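Uncharacterized protein BDF5 (Trypanosoma brucei brucei, PDB 5K29) is of unknown function but carries a bromodomain, a four-helix module that in many relatives reads acetylated lysine, so it probably binds acetylated protein tails. Local coordinates at residues 20-25 and 107-112; 72-77 and 114-119; 82-87 and 103-108. All blocks are in the same frame, centred on the assembly; numbering follows the deposited sequence.

Contact 1: 20-25 and 107-112; sequences RSLDRP and KFAMGK
Leu22 drives its CD2 methyl against helix 97-122, into the corner between Ala109 and Lys112. This is the tight part of the contact. CD2 lies 3.8 Å from Ala109 CA and 3.9 Å from Ala109 CB, and on its other neighbour it rests 3.7 Å from Lys112 CB. The CG of Leu22 stands anti to its own carbonyl carbon (chi1 -48°), which turns the branched end to the helix although CB itself does not point there. At Ala109 the methyl comes as close to the backbone CA as to CB, while the Leu22 and Lys112 side chains run past each other in opposite senses. Leu22 is buried and also packs on Ile81 of helix 75-92, so it is seated between two helices of the bundle.

Toward the partly exposed side the contact is looser and more polar. The Phe108 ring turns its edge to two main-chain oxygens: CE2 is 3.7 Å from Leu22 O and CZ 3.8 Å from Ser21 O, both oxygens lying near the ring plane. Lys112 meanwhile folds back along Ser21. Bends at chi2 (-108°) and chi4 carry its chain round, with CD passing 3.6 Å from Ser21 OG, a van der Waals contact of a methylene with the hydroxyl oxygen, and NZ ending 3.4 Å from Ser21 O, a weak hydrogen bond. The Ser21 hydroxyl itself is hydrogen-bonded to Leu18 O in helix 12-21.

The end of helix 12-21 and the start of the following loop, the ZA loop of the bromodomain fold, thus meet helix 97-122 through a leucine methyl at the tight centre. Beside it the contacts are weak and probably electrostatic: both carbonyl oxygens lie by the ring edge, and Ser21 O alone of the two also meets the Lys112 ammonium.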
ATOM      1  N   ARG A  20      -2.422  -6.956  -3.282  1.00 61.78           N
ATOM      2  CA  ARG A  20      -2.431  -8.332  -2.767  1.00 64.00           C
ATOM      3  C   ARG A  20      -1.042  -8.775  -2.272  1.00 68.96           C
ATOM      4  O   ARG A  20      -0.960  -9.418  -1.229  1.00 68.71           O
ATOM      5  CB  ARG A  20      -2.959  -9.325  -3.828  1.00 69.30           C
ATOM      6  CG  ARG A  20      -2.751 -10.821  -3.500  1.00 90.75           C
ATOM      7  CD  ARG A  20      -3.483 -11.288  -2.248  1.00101.61           C
ATOM      8  NE  ARG A  20      -2.863 -12.456  -1.618  1.00110.46           N
ATOM      9  CZ  ARG A  20      -3.188 -13.715  -1.889  1.00127.35           C
ATOM     10  NH1 ARG A  20      -2.587 -14.712  -1.253  1.00112.12           N
ATOM     11  NH2 ARG A  20      -4.116 -13.988  -2.796  1.00119.85           N
ATOM     12  N   SER A  21       0.047  -8.398  -2.998  1.00 65.53           N
ATOM     13  CA  SER A  21       1.416  -8.760  -2.615  1.00 65.44           C
ATOM     14  C   SER A  21       1.820  -8.149  -1.257  1.00 66.58           C
ATOM     15  O   SER A  21       2.700  -8.679  -0.588  1.00 67.98           O
ATOM     16  CB  SER A  21       2.410  -8.409  -3.723  1.00 68.96           C
ATOM     17  OG  SER A  21       2.645  -7.011  -3.844  1.00 71.96           O
ATOM     18  N   LEU A  22       1.120  -7.090  -0.814  1.00 60.72           N
ATOM     19  CA  LEU A  22       1.382  -6.446   0.490  1.00 58.39           C
ATOM     20  C   LEU A  22       0.794  -7.304   1.636  1.00 67.39           C
ATOM     21  O   LEU A  22       1.044  -7.029   2.812  1.00 66.19           O
ATOM     22  CB  LEU A  22       0.827  -5.010   0.532  1.00 55.56           C
ATOM     23  CG  LEU A  22       1.141  -4.072  -0.655  1.00 59.56           C
ATOM     24  CD1 LEU A  22       0.509  -2.717  -0.460  1.00 58.10           C
ATOM     25  CD2 LEU A  22       2.649  -3.882  -0.849  1.00 62.01           C
ATOM     26  N   ASP A  23       0.019  -8.348   1.283  1.00 69.56           N
ATOM     27  CA  ASP A  23      -0.600  -9.250   2.241  1.00 72.76           C
ATOM     28  C   ASP A  23       0.386 -10.336   2.680  1.00 83.44           C
ATOM     29  O   ASP A  23       0.773 -11.193   1.875  1.00 85.10           O
ATOM     30  CB  ASP A  23      -1.893  -9.863   1.662  1.00 75.96           C
ATOM     31  CG  ASP A  23      -2.593 -10.829   2.596  1.00 83.23           C
ATOM     32  OD1 ASP A  23      -2.734 -10.496   3.800  1.00 81.04           O
ATOM     33  OD2 ASP A  23      -3.002 -11.920   2.125  1.00 91.61           O
ATOM     34  N   ARG A  24       0.788 -10.289   3.958  1.00 83.99           N
ATOM     35  CA  ARG A  24       1.717 -11.255   4.557  1.00 88.76           C
ATOM     36  C   ARG A  24       1.174 -11.777   5.892  1.00 97.81           C
ATOM     37  O   ARG A  24       0.722 -10.973   6.716  1.00 96.53           O
ATOM     38  CB  ARG A  24       3.115 -10.633   4.733  1.00 88.60           C
ATOM     39  N   PRO A  25       0.765 -13.061   5.866  1.00 98.89           N
ATOM     40  CA  PRO A  25       0.271 -13.713   7.092  1.00119.83           C
ATOM     41  C   PRO A  25       1.379 -14.255   7.993  1.00155.20           C
ATOM     42  O   PRO A  25       2.560 -14.213   7.653  1.00120.44           O
ATOM     43  CB  PRO A  25      -0.619 -14.834   6.556  1.00124.31           C
ATOM     44  N   LYS A 107       7.493   0.204   5.675  1.00 53.91           N
ATOM     45  CA  LYS A 107       8.784   0.103   4.980  1.00 55.10           C
ATOM     46  C   LYS A 107       8.741  -1.039   3.946  1.00 59.33           C
ATOM     47  O   LYS A 107       9.155  -0.853   2.806  1.00 59.97           O
ATOM     48  CB  LYS A 107       9.942  -0.079   5.978  1.00 60.97           C
ATOM     49  N   PHE A 108       8.162  -2.176   4.321  1.00 56.25           N
ATOM     50  CA  PHE A 108       7.994  -3.316   3.436  1.00 57.16           C
ATOM     51  C   PHE A 108       7.120  -2.960   2.207  1.00 59.28           C
ATOM     52  O   PHE A 108       7.499  -3.285   1.082  1.00 59.20           O
ATOM     53  CB  PHE A 108       7.423  -4.525   4.209  1.00 59.38           C
ATOM     54  CG  PHE A 108       6.702  -5.520   3.333  1.00 60.27           C
ATOM     55  CD1 PHE A 108       7.410  -6.486   2.619  1.00 63.21           C
ATOM     56  CD2 PHE A 108       5.313  -5.483   3.208  1.00 59.78           C
ATOM     57  CE1 PHE A 108       6.746  -7.396   1.802  1.00 64.85           C
ATOM     58  CE2 PHE A 108       4.648  -6.399   2.398  1.00 61.78           C
ATOM     59  CZ  PHE A 108       5.366  -7.365   1.719  1.00 62.94           C
ATOM     60  N   ALA A 109       5.958  -2.327   2.438  1.00 53.20           N
ATOM     61  CA  ALA A 109       5.003  -1.953   1.391  1.00 51.02           C
ATOM     62  C   ALA A 109       5.597  -0.910   0.415  1.00 55.80           C
ATOM     63  O   ALA A 109       5.416  -1.037  -0.794  1.00 55.60           O
ATOM     64  CB  ALA A 109       3.714  -1.431   2.012  1.00 49.37           C
ATOM     65  N   MET A 110       6.310   0.094   0.932  1.00 52.07           N
ATOM     66  CA  MET A 110       6.955   1.096   0.085  1.00 53.89           C
ATOM     67  C   MET A 110       7.988   0.406  -0.844  1.00 60.69           C
ATOM     68  O   MET A 110       8.061   0.759  -2.018  1.00 62.04           O
ATOM     69  CB  MET A 110       7.621   2.212   0.925  1.00 56.55           C
ATOM     70  CG  MET A 110       6.639   3.022   1.757  1.00 59.52           C
ATOM     71  SD  MET A 110       5.278   3.704   0.780  1.00 63.58           S
ATOM     72  CE  MET A 110       4.156   4.124   2.033  1.00 60.30           C
ATOM     73  N   GLY A 111       8.700  -0.599  -0.318  1.00 57.24           N
ATOM     74  CA  GLY A 111       9.688  -1.395  -1.047  1.00 58.99           C
ATOM     75  C   GLY A 111       9.059  -2.115  -2.225  1.00 60.39           C
ATOM     76  O   GLY A 111       9.567  -2.017  -3.339  1.00 59.37           O
ATOM     77  N   LYS A 112       7.900  -2.767  -2.005  1.00 55.33           N
ATOM     78  CA  LYS A 112       7.141  -3.496  -3.045  1.00 56.01           C
ATOM     79  C   LYS A 112       6.551  -2.543  -4.091  1.00 58.18           C
ATOM     80  O   LYS A 112       6.533  -2.853  -5.281  1.00 57.67           O
ATOM     81  CB  LYS A 112       6.016  -4.362  -2.428  1.00 58.20           C
ATOM     82  CG  LYS A 112       6.493  -5.687  -1.849  1.00 68.37           C
ATOM     83  CD  LYS A 112       6.033  -6.828  -2.742  1.00 83.19           C
ATOM     84  CE  LYS A 112       6.680  -8.152  -2.437  1.00 99.95           C
ATOM     85  NZ  LYS A 112       6.073  -8.810  -1.255  1.00114.12           N
TER

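Contact 2: 72-77 and 114-119; sequences VQLTTL and DAYISQ
Ile117 extends from helix 97-122 toward the turn at 72-74 and meets three consecutive residues there. From CB, on a bond directed toward the other segment, the side chain forks. CG2 takes no part, while CG1 is anti to the carbonyl carbon (chi1 -66°) and carries the contact. CG1 is 3.9 Å from the Leu74 CD1 methyl and equally far from Val72 O. Beyond it, chi2 of 165° keeps the chain extended, and the terminal CD1 comes to rest on the Gln73 peptide, 3.6 Å from Gln73 O and 3.7 Å from Gln73 C. The tip therefore covers a main-chain carbonyl rather than another side chain.

Leu74 answers from the opposite direction, its side chain and that of Ile117 sliding past each other. The same CD1 methyl also touches Tyr116 CD2 at 3.7 Å, approaching the ring obliquely, with the two side chains crossing at about a right angle. No hydrogen bond joins the two segments; the contact is wholly one of van der Waals packing. Leu74 holds the N-cap position of helix 75-92, with backbone angles in the left-handed helical region (phi 52°), and the packing falls on the residue at which the chain turns into that helix.

The polar ends are satisfied by neighbours: Tyr116 OH is hydrogen-bonded to Glu14 OE1, its ring meets Tyr10 edge-to-face, and Val72 O accepts from the Tyr10 hydroxyl. Leu74 is buried because Met15 and Leu18 of helix 12-21 and Ile113 also press on it, whereas Val72 and Gln73 remain at the surface. The contact thus sits where the beginning of helix 75-92, the C-terminal half of helix 97-122 and helix 12-21 come together, near one end of the all-helical bundle.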
ATOM      1  N   VAL A  72       2.351   8.086 -11.794  1.00 70.40           N
ATOM      2  CA  VAL A  72       3.606   7.443 -12.225  1.00 70.88           C
ATOM      3  C   VAL A  72       4.309   6.798 -11.011  1.00 70.38           C
ATOM      4  O   VAL A  72       4.813   5.670 -11.096  1.00 66.55           O
ATOM      5  CB  VAL A  72       4.561   8.454 -12.912  1.00 78.73           C
ATOM      6  CG1 VAL A  72       5.782   7.751 -13.495  1.00 79.78           C
ATOM      7  CG2 VAL A  72       3.842   9.256 -13.992  1.00 83.13           C
ATOM      8  N   GLN A  73       4.337   7.549  -9.893  1.00 65.85           N
ATOM      9  CA  GLN A  73       4.987   7.191  -8.638  1.00 63.03           C
ATOM     10  C   GLN A  73       4.049   6.571  -7.595  1.00 63.84           C
ATOM     11  O   GLN A  73       4.474   6.347  -6.459  1.00 62.13           O
ATOM     12  CB  GLN A  73       5.705   8.422  -8.067  1.00 65.02           C
ATOM     13  CG  GLN A  73       7.113   8.584  -8.602  1.00 86.85           C
ATOM     14  CD  GLN A  73       7.982   9.296  -7.600  1.00107.46           C
ATOM     15  OE1 GLN A  73       7.776  10.479  -7.290  1.00108.69           O
ATOM     16  NE2 GLN A  73       8.953   8.574  -7.041  1.00 86.14           N
ATOM     17  N   LEU A  74       2.806   6.228  -7.994  1.00 59.45           N
ATOM     18  CA  LEU A  74       1.786   5.599  -7.143  1.00 56.41           C
ATOM     19  C   LEU A  74       1.575   6.404  -5.831  1.00 58.76           C
ATOM     20  O   LEU A  74       1.481   5.851  -4.746  1.00 57.09           O
ATOM     21  CB  LEU A  74       2.069   4.084  -6.910  1.00 54.87           C
ATOM     22  CG  LEU A  74       2.098   3.220  -8.199  1.00 60.57           C
ATOM     23  CD1 LEU A  74       2.762   1.869  -7.974  1.00 58.99           C
ATOM     24  CD2 LEU A  74       0.711   3.044  -8.762  1.00 64.84           C
ATOM     25  N   THR A  75       1.515   7.726  -5.980  1.00 57.34           N
ATOM     26  CA  THR A  75       1.309   8.721  -4.926  1.00 56.87           C
ATOM     27  C   THR A  75       0.067   8.394  -4.053  1.00 59.48           C
ATOM     28  O   THR A  75       0.186   8.336  -2.826  1.00 57.82           O
ATOM     29  CB  THR A  75       1.238  10.114  -5.573  1.00 60.26           C
ATOM     30  OG1 THR A  75       2.421  10.314  -6.328  1.00 63.72           O
ATOM     31  CG2 THR A  75       1.102  11.233  -4.567  1.00 62.08           C
ATOM     32  N   THR A  76      -1.099   8.157  -4.686  1.00 55.85           N
ATOM     33  CA  THR A  76      -2.347   7.867  -3.961  1.00 54.91           C
ATOM     34  C   THR A  76      -2.239   6.598  -3.091  1.00 57.90           C
ATOM     35  O   THR A  76      -2.645   6.628  -1.925  1.00 56.77           O
ATOM     36  CB  THR A  76      -3.547   7.839  -4.908  1.00 57.48           C
ATOM     37  OG1 THR A  76      -3.509   9.035  -5.672  1.00 65.20           O
ATOM     38  CG2 THR A  76      -4.883   7.787  -4.157  1.00 58.51           C
ATOM     39  N   LEU A  77      -1.718   5.498  -3.671  1.00 52.89           N
ATOM     40  CA  LEU A  77      -1.510   4.220  -3.005  1.00 51.14           C
ATOM     41  C   LEU A  77      -0.575   4.404  -1.818  1.00 53.53           C
ATOM     42  O   LEU A  77      -0.880   3.903  -0.743  1.00 54.22           O
ATOM     43  CB  LEU A  77      -0.976   3.130  -3.980  1.00 51.36           C
ATOM     44  CG  LEU A  77      -0.561   1.766  -3.363  1.00 54.45           C
ATOM     45  CD1 LEU A  77      -1.723   1.085  -2.620  1.00 55.10           C
ATOM     46  CD2 LEU A  77      -0.063   0.798  -4.452  1.00 56.67           C
ATOM     47  N   ASP A 114       7.842   0.475  -4.840  1.00 53.21           N
ATOM     48  CA  ASP A 114       8.970   1.004  -5.631  1.00 54.43           C
ATOM     49  C   ASP A 114       9.542  -0.017  -6.602  1.00 60.92           C
ATOM     50  O   ASP A 114       9.940   0.357  -7.710  1.00 61.36           O
ATOM     51  CB  ASP A 114      10.070   1.615  -4.755  1.00 56.41           C
ATOM     52  CG  ASP A 114       9.674   2.891  -4.019  1.00 73.09           C
ATOM     53  OD1 ASP A 114       8.841   3.674  -4.569  1.00 72.03           O
ATOM     54  OD2 ASP A 114      10.231   3.141  -2.916  1.00 82.23           O
ATOM     55  N   ALA A 115       9.583  -1.306  -6.194  1.00 59.33           N
ATOM     56  CA  ALA A 115      10.069  -2.407  -7.030  1.00 60.95           C
ATOM     57  C   ALA A 115       9.101  -2.580  -8.192  1.00 63.96           C
ATOM     58  O   ALA A 115       9.537  -2.874  -9.294  1.00 65.63           O
ATOM     59  CB  ALA A 115      10.133  -3.688  -6.227  1.00 62.50           C
ATOM     60  N   TYR A 116       7.790  -2.386  -7.956  1.00 57.98           N
ATOM     61  CA  TYR A 116       6.815  -2.493  -9.040  1.00 58.74           C
ATOM     62  C   TYR A 116       7.131  -1.410 -10.125  1.00 62.94           C
ATOM     63  O   TYR A 116       7.196  -1.735 -11.307  1.00 63.63           O
ATOM     64  CB  TYR A 116       5.373  -2.375  -8.514  1.00 57.75           C
ATOM     65  CG  TYR A 116       4.366  -2.237  -9.638  1.00 61.39           C
ATOM     66  CD1 TYR A 116       3.880  -3.357 -10.309  1.00 63.89           C
ATOM     67  CD2 TYR A 116       3.954  -0.980 -10.082  1.00 62.87           C
ATOM     68  CE1 TYR A 116       3.006  -3.232 -11.386  1.00 65.36           C
ATOM     69  CE2 TYR A 116       3.092  -0.844 -11.167  1.00 66.04           C
ATOM     70  CZ  TYR A 116       2.591  -1.974 -11.791  1.00 74.91           C
ATOM     71  OH  TYR A 116       1.705  -1.843 -12.830  1.00 80.74           O
ATOM     72  N   ILE A 117       7.279  -0.143  -9.701  1.00 58.94           N
ATOM     73  CA  ILE A 117       7.638   1.030 -10.523  1.00 60.76           C
ATOM     74  C   ILE A 117       8.959   0.775 -11.261  1.00 67.27           C
ATOM     75  O   ILE A 117       9.009   0.947 -12.477  1.00 70.05           O
ATOM     76  CB  ILE A 117       7.727   2.303  -9.639  1.00 62.55           C
ATOM     77  CG1 ILE A 117       6.361   2.699  -9.066  1.00 61.06           C
ATOM     78  CG2 ILE A 117       8.359   3.444 -10.400  1.00 66.58           C
ATOM     79  CD1 ILE A 117       6.448   3.736  -7.897  1.00 64.58           C
ATOM     80  N   SER A 118      10.008   0.325 -10.529  1.00 65.12           N
ATOM     81  CA  SER A 118      11.326  -0.018 -11.079  1.00 69.36           C
ATOM     82  C   SER A 118      11.192  -1.114 -12.131  1.00 76.67           C
ATOM     83  O   SER A 118      11.904  -1.074 -13.128  1.00 80.13           O
ATOM     84  CB  SER A 118      12.258  -0.529  -9.987  1.00 74.51           C
ATOM     85  OG  SER A 118      12.347   0.367  -8.895  1.00 89.49           O
ATOM     86  N   GLN A 119      10.304  -2.107 -11.901  1.00 71.65           N
ATOM     87  CA  GLN A 119      10.099  -3.205 -12.854  1.00 73.91           C
ATOM     88  C   GLN A 119       9.414  -2.725 -14.138  1.00 77.63           C
ATOM     89  O   GLN A 119       9.818  -3.149 -15.200  1.00 79.88           O
ATOM     90  CB  GLN A 119       9.340  -4.374 -12.215  1.00 74.59           C
ATOM     91  CG  GLN A 119      10.211  -5.274 -11.345  1.00 93.71           C
TER

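Contact 3: 82-87 and 103-108; sequences RLMVNN and RTFEKF
Phe105 and Glu106 of helix 97-122 reach across to Arg82, Met84 and Val85 of helix 75-92. The two segments run nearly antiparallel, at 171°, with their axes 10.0 Å apart. Arg103, at the start of the second segment, lies opposite Val85, their CA atoms 6.9 Å apart, but its guanidinium is hydrogen-bonded through NH2 to Ala94 O in the loop between the helices.

Two residues on, Phe105 points its side chain inward. Its ring offers CE2 to the Met84 CE methyl at 4.2 Å, obliquely, and CD2 to Val85 CG2 at 4.3 Å, this methyl lying at the ring edge. These are light contacts; the ring is covered further by Leu56 of helix 53-64 and Pro51, which also touches Met84 and Val85.

Glu106 comes next and has the most surface buried by the other segment, just ahead of Val85. With CG anti to the backbone N (chi1 -175°) and the chain extended beyond it, the residue stretches straight across to helix 75-92 and sets its carboxylate on aliphatic atoms. OE2 is 3.4 Å from Arg82 CG and 3.5 Å from Val85 CB. OE1 faces the edge of the Arg82 guanidinium, near its plane, but NE stays 4.2 Å away, too far for a salt bridge, and the two flat groups stand 88° apart.

No hydrogen bond crosses between the segments. The acid is held by packing over the CH groups of arginine and valine, and by an attraction between opposite charges that is general rather than directed at a particular N-H. The nearby positive charge would tend to favour the ionised carboxylate, and this outer, charged side complements the apolar Met84-Val85-Phe105 patch facing the bundle.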
ATOM      1  N   ARG A  82       0.311   5.262   4.214  1.00 47.00           N
ATOM      2  CA  ARG A  82       0.795   6.148   5.284  1.00 45.45           C
ATOM      3  C   ARG A  82      -0.329   6.558   6.201  1.00 48.89           C
ATOM      4  O   ARG A  82      -0.141   6.567   7.419  1.00 49.71           O
ATOM      5  CB  ARG A  82       1.543   7.363   4.715  1.00 42.86           C
ATOM      6  CG  ARG A  82       2.900   6.936   4.163  1.00 53.76           C
ATOM      7  CD  ARG A  82       3.777   8.065   3.753  1.00 57.27           C
ATOM      8  NE  ARG A  82       5.085   7.548   3.356  1.00 55.06           N
ATOM      9  CZ  ARG A  82       5.617   7.718   2.160  1.00 59.64           C
ATOM     10  NH1 ARG A  82       6.802   7.198   1.880  1.00 58.41           N
ATOM     11  NH2 ARG A  82       4.977   8.422   1.235  1.00 53.34           N
ATOM     12  N   LEU A  83      -1.517   6.802   5.634  1.00 46.18           N
ATOM     13  CA  LEU A  83      -2.694   7.172   6.406  1.00 49.37           C
ATOM     14  C   LEU A  83      -3.148   6.049   7.313  1.00 54.68           C
ATOM     15  O   LEU A  83      -3.507   6.336   8.452  1.00 55.17           O
ATOM     16  CB  LEU A  83      -3.866   7.681   5.524  1.00 51.46           C
ATOM     17  CG  LEU A  83      -3.677   8.933   4.638  1.00 59.58           C
ATOM     18  CD1 LEU A  83      -5.031   9.480   4.167  1.00 62.76           C
ATOM     19  CD2 LEU A  83      -2.942  10.071   5.360  1.00 64.94           C
ATOM     20  N   MET A  84      -3.108   4.771   6.842  1.00 52.34           N
ATOM     21  CA  MET A  84      -3.521   3.598   7.648  1.00 52.49           C
ATOM     22  C   MET A  84      -2.506   3.458   8.769  1.00 55.64           C
ATOM     23  O   MET A  84      -2.871   3.241   9.914  1.00 58.09           O
ATOM     24  CB  MET A  84      -3.441   2.296   6.827  1.00 55.57           C
ATOM     25  CG  MET A  84      -4.563   2.065   5.827  1.00 61.73           C
ATOM     26  SD  MET A  84      -4.249   0.783   4.510  1.00 67.06           S
ATOM     27  CE  MET A  84      -2.859   0.009   5.063  1.00 62.23           C
ATOM     28  N   VAL A  85      -1.217   3.600   8.441  1.00 48.71           N
ATOM     29  CA  VAL A  85      -0.147   3.478   9.431  1.00 48.96           C
ATOM     30  C   VAL A  85      -0.230   4.580  10.503  1.00 51.82           C
ATOM     31  O   VAL A  85      -0.108   4.262  11.682  1.00 53.62           O
ATOM     32  CB  VAL A  85       1.230   3.383   8.752  1.00 51.91           C
ATOM     33  CG1 VAL A  85       2.358   3.579   9.765  1.00 52.40           C
ATOM     34  CG2 VAL A  85       1.355   2.028   8.033  1.00 52.28           C
ATOM     35  N   ASN A  86      -0.487   5.837  10.109  1.00 45.78           N
ATOM     36  CA  ASN A  86      -0.662   6.968  11.061  1.00 47.50           C
ATOM     37  C   ASN A  86      -1.872   6.709  11.990  1.00 55.25           C
ATOM     38  O   ASN A  86      -1.839   7.031  13.180  1.00 53.93           O
ATOM     39  CB  ASN A  86      -0.890   8.273  10.298  1.00 48.30           C
ATOM     40  CG  ASN A  86       0.279   8.809   9.502  1.00 60.57           C
ATOM     41  OD1 ASN A  86       1.451   8.569   9.804  1.00 56.31           O
ATOM     42  ND2 ASN A  86      -0.023   9.593   8.465  1.00 54.81           N
ATOM     43  N   ASN A  87      -2.910   6.038  11.449  1.00 55.77           N
ATOM     44  CA  ASN A  87      -4.096   5.653  12.212  1.00 58.33           C
ATOM     45  C   ASN A  87      -3.755   4.572  13.252  1.00 62.06           C
ATOM     46  O   ASN A  87      -4.208   4.683  14.392  1.00 60.73           O
ATOM     47  CB  ASN A  87      -5.227   5.198  11.290  1.00 58.62           C
ATOM     48  CG  ASN A  87      -6.559   5.223  11.984  1.00 73.66           C
ATOM     49  OD1 ASN A  87      -7.025   6.266  12.440  1.00 70.39           O
ATOM     50  ND2 ASN A  87      -7.179   4.067  12.110  1.00 63.43           N
ATOM     51  N   ARG A 103       5.102   0.370  11.425  1.00 59.60           N
ATOM     52  CA  ARG A 103       6.192   1.076  10.737  1.00 59.00           C
ATOM     53  C   ARG A 103       6.993   0.119   9.862  1.00 63.44           C
ATOM     54  O   ARG A 103       7.358   0.472   8.734  1.00 60.74           O
ATOM     55  CB  ARG A 103       7.059   1.868  11.720  1.00 61.65           C
ATOM     56  CG  ARG A 103       6.321   3.083  12.322  1.00 70.30           C
ATOM     57  CD  ARG A 103       7.188   3.910  13.283  1.00 88.10           C
ATOM     58  NE  ARG A 103       7.539   3.184  14.514  1.00 91.48           N
ATOM     59  CZ  ARG A 103       7.038   3.445  15.721  1.00 95.83           C
ATOM     60  NH1 ARG A 103       7.411   2.722  16.769  1.00 82.87           N
ATOM     61  NH2 ARG A 103       6.164   4.431  15.890  1.00 69.40           N
ATOM     62  N   THR A 104       7.183  -1.119  10.353  1.00 63.43           N
ATOM     63  CA  THR A 104       7.853  -2.211   9.646  1.00 65.37           C
ATOM     64  C   THR A 104       7.043  -2.593   8.398  1.00 66.21           C
ATOM     65  O   THR A 104       7.635  -2.787   7.331  1.00 66.65           O
ATOM     66  CB  THR A 104       8.043  -3.397  10.596  1.00 76.57           C
ATOM     67  OG1 THR A 104       9.096  -3.079  11.508  1.00 82.10           O
ATOM     68  CG2 THR A 104       8.358  -4.683   9.876  1.00 76.16           C
ATOM     69  N   PHE A 105       5.698  -2.676   8.535  1.00 57.37           N
ATOM     70  CA  PHE A 105       4.822  -2.992   7.421  1.00 54.67           C
ATOM     71  C   PHE A 105       5.003  -1.932   6.339  1.00 57.22           C
ATOM     72  O   PHE A 105       5.226  -2.279   5.179  1.00 57.94           O
ATOM     73  CB  PHE A 105       3.342  -3.079   7.855  1.00 55.11           C
ATOM     74  CG  PHE A 105       2.372  -3.050   6.691  1.00 54.94           C
ATOM     75  CD1 PHE A 105       2.165  -4.180   5.906  1.00 59.37           C
ATOM     76  CD2 PHE A 105       1.755  -1.869   6.310  1.00 54.39           C
ATOM     77  CE1 PHE A 105       1.299  -4.142   4.812  1.00 58.58           C
ATOM     78  CE2 PHE A 105       0.905  -1.829   5.203  1.00 56.02           C
ATOM     79  CZ  PHE A 105       0.674  -2.962   4.471  1.00 54.05           C
ATOM     80  N   GLU A 106       4.923  -0.651   6.735  1.00 51.25           N
ATOM     81  CA  GLU A 106       5.050   0.507   5.870  1.00 49.21           C
ATOM     82  C   GLU A 106       6.337   0.463   5.041  1.00 54.85           C
ATOM     83  O   GLU A 106       6.260   0.638   3.832  1.00 55.15           O
ATOM     84  CB  GLU A 106       4.980   1.811   6.673  1.00 49.76           C
ATOM     85  CG  GLU A 106       4.993   3.012   5.745  1.00 55.69           C
ATOM     86  CD  GLU A 106       4.773   4.353   6.396  1.00 68.55           C
ATOM     87  OE1 GLU A 106       5.767   5.065   6.650  1.00 82.55           O
ATOM     88  OE2 GLU A 106       3.597   4.721   6.583  1.00 72.37           O
ATOM     89  N   LYS A 107       7.493   0.204   5.675  1.00 53.91           N
ATOM     90  CA  LYS A 107       8.784   0.103   4.980  1.00 55.10           C
ATOM     91  C   LYS A 107       8.741  -1.039   3.946  1.00 59.33           C
ATOM     92  O   LYS A 107       9.155  -0.853   2.806  1.00 59.97           O
ATOM     93  CB  LYS A 107       9.942  -0.079   5.978  1.00 60.97           C
ATOM     94  N   PHE A 108       8.162  -2.176   4.321  1.00 56.25           N
ATOM     95  CA  PHE A 108       7.994  -3.316   3.436  1.00 57.16           C
ATOM     96  C   PHE A 108       7.120  -2.960   2.207  1.00 59.28           C
ATOM     97  O   PHE A 108       7.499  -3.285   1.082  1.00 59.20           O
ATOM     98  CB  PHE A 108       7.423  -4.525   4.209  1.00 59.38           C
ATOM     99  CG  PHE A 108       6.702  -5.520   3.333  1.00 60.27           C
ATOM    100  CD1 PHE A 108       7.410  -6.486   2.619  1.00 63.21           C
ATOM    101  CD2 PHE A 108       5.313  -5.483   3.208  1.00 59.78           C
ATOM    102  CE1 PHE A 108       6.746  -7.396   1.802  1.00 64.85           C
ATOM    103  CE2 PHE A 108       4.648  -6.399   2.398  1.00 61.78           C
ATOM    104  CZ  PHE A 108       5.366  -7.365   1.719  1.00 62.94           C
TER

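In the fold
From the N terminus, helix 12-21 runs into the loop that contact 1 ties back to helix 97-122, closing a long loop that includes helices 53-64 and 75-92. Contact 2 begins inside that loop, at the entry to helix 75-92, and ends farther along helix 97-122, so the two cross. Contact 3 joins the same two helices as contact 2 and is enclosed by it, across the short connection between them. Contacts 1 and 3 end on the same part of helix 97-122 and touch at Leu22 with Phe105 and at Met110 with Arg82. All three anchor on helix 97-122, binding helix 12-21 and helix 75-92 to it along the bromodomain bundle.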